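Local coordinates for metallo-beta-lactamase domain-containing protein 1 (Thermotoga maritima, PDB 1ZTC) that is a putative metal-dependent hydrolase of the metallo-beta-lactamase fold, possibly an endoribonuclease that cleaves RNA, and carries nickel ions in its active site, at residues A[17-23]-A[208-214]. Residue numbers count along the deposited sequence, not the author numbering.
Sequences ILVTGGN and VFPHDAP. With NI (nickel (II) ion), chain E.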
ATOM      1  N   ILE A  17     -14.082 -10.680  14.342  1.00 45.24           N
ATOM      2  CA  ILE A  17     -13.224  -9.646  13.801  1.00 45.77           C
ATOM      3  C   ILE A  17     -13.378  -9.666  12.279  1.00 45.51           C
ATOM      4  O   ILE A  17     -12.915 -10.582  11.614  1.00 45.45           O
ATOM      5  CB  ILE A  17     -11.763  -9.821  14.247  1.00 45.97           C
ATOM      6  CG1 ILE A  17     -11.677  -9.691  15.782  1.00 48.64           C
ATOM      7  CG2 ILE A  17     -10.878  -8.736  13.624  1.00 47.27           C
ATOM      8  CD1 ILE A  17     -10.376 -10.180  16.384  1.00 49.59           C
ATOM      9  N   LEU A  18     -14.060  -8.665  11.732  1.00 44.29           N
ATOM     10  CA  LEU A  18     -14.346  -8.636  10.312  1.00 44.04           C
ATOM     11  C   LEU A  18     -13.123  -8.255   9.482  1.00 43.99           C
ATOM     12  O   LEU A  18     -12.929  -8.739   8.357  1.00 43.98           O
ATOM     13  CB  LEU A  18     -15.470  -7.646  10.034  1.00 43.74           C
ATOM     14  CG  LEU A  18     -16.778  -7.876  10.770  1.00 44.65           C
ATOM     15  CD1 LEU A  18     -17.842  -6.991  10.174  1.00 45.65           C
ATOM     16  CD2 LEU A  18     -17.205  -9.359  10.732  1.00 42.87           C
ATOM     17  N   VAL A  19     -12.318  -7.377  10.043  1.00 44.57           N
ATOM     18  CA  VAL A  19     -11.109  -6.859   9.427  1.00 43.70           C
ATOM     19  C   VAL A  19     -10.060  -6.682  10.522  1.00 42.28           C
ATOM     20  O   VAL A  19     -10.345  -6.085  11.546  1.00 41.04           O
ATOM     21  CB  VAL A  19     -11.395  -5.448   8.842  1.00 44.07           C
ATOM     22  CG1 VAL A  19     -10.130  -4.730   8.401  1.00 44.30           C
ATOM     23  CG2 VAL A  19     -12.466  -5.511   7.737  1.00 46.51           C
ATOM     24  N   THR A  20      -8.849  -7.165  10.295  1.00 42.47           N
ATOM     25  CA  THR A  20      -7.704  -6.720  11.094  1.00 43.97           C
ATOM     26  C   THR A  20      -7.032  -5.572  10.357  1.00 44.67           C
ATOM     27  O   THR A  20      -6.722  -5.648   9.162  1.00 44.48           O
ATOM     28  CB  THR A  20      -6.666  -7.825  11.449  1.00 42.50           C
ATOM     29  OG1 THR A  20      -6.094  -8.320  10.263  1.00 45.84           O
ATOM     30  CG2 THR A  20      -7.322  -8.959  12.196  1.00 45.00           C
ATOM     31  N   GLY A  21      -6.830  -4.483  11.084  1.00 44.64           N
ATOM     32  CA  GLY A  21      -6.405  -3.228  10.492  1.00 44.21           C
ATOM     33  C   GLY A  21      -4.952  -3.179  10.136  1.00 43.56           C
ATOM     34  O   GLY A  21      -4.175  -4.067  10.484  1.00 43.47           O
ATOM     35  N   GLY A  22      -4.574  -2.102   9.457  1.00 43.94           N
ATOM     36  CA  GLY A  22      -3.209  -1.907   9.029  1.00 44.50           C
ATOM     37  C   GLY A  22      -2.945  -0.472   8.682  1.00 45.33           C
ATOM     38  O   GLY A  22      -3.718   0.426   9.027  1.00 47.35           O
ATOM     39  N   ASN A  23      -1.859  -0.266   7.962  1.00 44.90           N
ATOM     40  CA  ASN A  23      -1.395   1.070   7.605  1.00 48.28           C
ATOM     41  C   ASN A  23      -0.968   1.107   6.170  1.00 49.80           C
ATOM     42  O   ASN A  23      -0.233   0.249   5.730  1.00 56.37           O
ATOM     43  CB  ASN A  23      -0.163   1.463   8.404  1.00 47.54           C
ATOM     44  CG  ASN A  23      -0.286   1.116   9.839  1.00 55.63           C
ATOM     45  OD1 ASN A  23      -1.023   1.772  10.579  1.00 67.13           O
ATOM     46  ND2 ASN A  23       0.409   0.051  10.248  1.00 67.58           N
ATOM     47  N   VAL A 208      -7.219  -6.648  21.116  1.00 44.43           N
ATOM     48  CA  VAL A 208      -7.571  -6.334  19.736  1.00 45.45           C
ATOM     49  C   VAL A 208      -7.076  -4.931  19.416  1.00 44.56           C
ATOM     50  O   VAL A 208      -7.655  -3.939  19.847  1.00 45.44           O
ATOM     51  CB  VAL A 208      -9.092  -6.474  19.496  1.00 45.15           C
ATOM     52  CG1 VAL A 208      -9.488  -6.012  18.073  1.00 46.55           C
ATOM     53  CG2 VAL A 208      -9.533  -7.938  19.716  1.00 44.50           C
ATOM     54  N   PHE A 209      -6.001  -4.877  18.640  1.00 44.45           N
ATOM     55  CA  PHE A 209      -5.376  -3.628  18.218  1.00 43.49           C
ATOM     56  C   PHE A 209      -6.075  -3.095  16.955  1.00 42.81           C
ATOM     57  O   PHE A 209      -6.713  -3.844  16.219  1.00 42.67           O
ATOM     58  CB  PHE A 209      -3.896  -3.834  17.910  1.00 44.28           C
ATOM     59  CG  PHE A 209      -3.127  -4.503  19.009  1.00 44.05           C
ATOM     60  CD1 PHE A 209      -2.895  -3.851  20.213  1.00 47.86           C
ATOM     61  CD2 PHE A 209      -2.609  -5.766  18.831  1.00 44.31           C
ATOM     62  CE1 PHE A 209      -2.187  -4.479  21.226  1.00 45.98           C
ATOM     63  CE2 PHE A 209      -1.889  -6.378  19.828  1.00 42.85           C
ATOM     64  CZ  PHE A 209      -1.686  -5.740  21.021  1.00 44.98           C
ATOM     65  N   PRO A 210      -6.018  -1.782  16.743  1.00 44.40           N
ATOM     66  CA  PRO A 210      -6.687  -1.199  15.566  1.00 44.37           C
ATOM     67  C   PRO A 210      -5.931  -1.329  14.252  1.00 44.26           C
ATOM     68  O   PRO A 210      -6.531  -1.109  13.197  1.00 44.45           O
ATOM     69  CB  PRO A 210      -6.819   0.273  15.965  1.00 44.44           C
ATOM     70  CG  PRO A 210      -5.601   0.499  16.870  1.00 43.27           C
ATOM     71  CD  PRO A 210      -5.488  -0.737  17.649  1.00 43.58           C
ATOM     72  N   HIS A 211      -4.631  -1.615  14.305  1.00 42.86           N
ATOM     73  CA  HIS A 211      -3.784  -1.683  13.093  1.00 43.33           C
ATOM     74  C   HIS A 211      -2.839  -2.848  13.120  1.00 43.41           C
ATOM     75  O   HIS A 211      -1.709  -2.746  12.629  1.00 43.38           O
ATOM     76  CB  HIS A 211      -3.007  -0.359  12.911  1.00 44.86           C
ATOM     77  CG  HIS A 211      -3.921   0.801  12.802  1.00 44.37           C
ATOM     78  ND1 HIS A 211      -4.708   1.006  11.685  1.00 48.70           N
ATOM     79  CD2 HIS A 211      -4.273   1.754  13.702  1.00 47.46           C
ATOM     80  CE1 HIS A 211      -5.494   2.055  11.897  1.00 43.49           C
ATOM     81  NE2 HIS A 211      -5.268   2.503  13.119  1.00 43.67           N
ATOM     82  N   ASP A 212      -3.310  -3.963  13.677  1.00 41.30           N
ATOM     83  CA  ASP A 212      -2.543  -5.191  13.669  1.00 43.23           C
ATOM     84  C   ASP A 212      -3.485  -6.345  13.966  1.00 44.01           C
ATOM     85  O   ASP A 212      -4.631  -6.121  14.315  1.00 43.55           O
ATOM     86  CB  ASP A 212      -1.422  -5.116  14.708  1.00 43.71           C
ATOM     87  CG  ASP A 212      -0.257  -6.028  14.386  1.00 46.93           C
ATOM     88  OD1 ASP A 212      -0.367  -6.909  13.477  1.00 43.11           O
ATOM     89  OD2 ASP A 212       0.786  -5.830  15.027  1.00 52.75           O
ATOM     90  N   ALA A 213      -2.994  -7.567  13.781  1.00 45.13           N
ATOM     91  CA  ALA A 213      -3.691  -8.764  14.194  1.00 45.51           C
ATOM     92  C   ALA A 213      -3.728  -8.800  15.740  1.00 45.68           C
ATOM     93  O   ALA A 213      -2.825  -8.288  16.393  1.00 45.46           O
ATOM     94  CB  ALA A 213      -2.976 -10.002  13.641  1.00 44.88           C
ATOM     95  N   PRO A 214      -4.768  -9.407  16.318  1.00 47.38           N
ATOM     96  CA  PRO A 214      -4.884  -9.404  17.794  1.00 46.74           C
ATOM     97  C   PRO A 214      -3.902 -10.328  18.457  1.00 46.32           C
ATOM     98  O   PRO A 214      -3.304 -11.159  17.810  1.00 45.00           O
ATOM     99  CB  PRO A 214      -6.317  -9.870  18.047  1.00 49.49           C
ATOM    100  CG  PRO A 214      -6.670 -10.675  16.838  1.00 49.92           C
ATOM    101  CD  PRO A 214      -5.885 -10.120  15.673  1.00 46.58           C
TER
HETATM  102 NI    NI E 301      -5.914   4.482  13.865  1.00 65.06          NI
HETATM  103  O   HOH W   1       0.451  -1.302  12.430  1.00 38.16           O
HETATM  104  O   HOH W   2      -4.024   5.842  12.736  1.00 49.97           O
HETATM  105  O   HOH W   3      -6.476   6.885  13.514  1.00 40.47           O
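Ile17, near the end of strand 13-19, rests its CD1 3.8 Å from Pro214 CG and 4.1 Å from Val208 CG2, an apolar patch joining the end of strand 206-208 to Pro214. Leu18 and Val19 form a classic beta bulge opposite Val37 and send their side chains to helix 57-67 instead. Thr20 brings the chain back, its CG2 3.9 Å from Pro214 CD. At Gly21 the backbones close to 4.0 Å between its CA and that of His211; Gly21 CA makes a CA-H...O contact of 3.4 Å with Pro210 O, and a CB here would clash with that oxygen. Gly22 O then accepts a 2.9 Å hydrogen bond from His211 ND1, consistent with holding the ring while its NE2 binds nickel at 2.2 Å; Asp85, His86 and Asp174 belong to the same site, the last shared with the second nickel, in the histidine-aspartate dinuclear centre characteristic of metallo-beta-lactamase folds. A water joins Asn23 ND2 to His211 O, 2.6 Å from each. The contact ties strand 13-19 to the loop leaving strand 206-208, each outermost in its sheet within the chain, beside helix 84-87, while Asn23 continues into an antiparallel ladder with a strand of the second subunit.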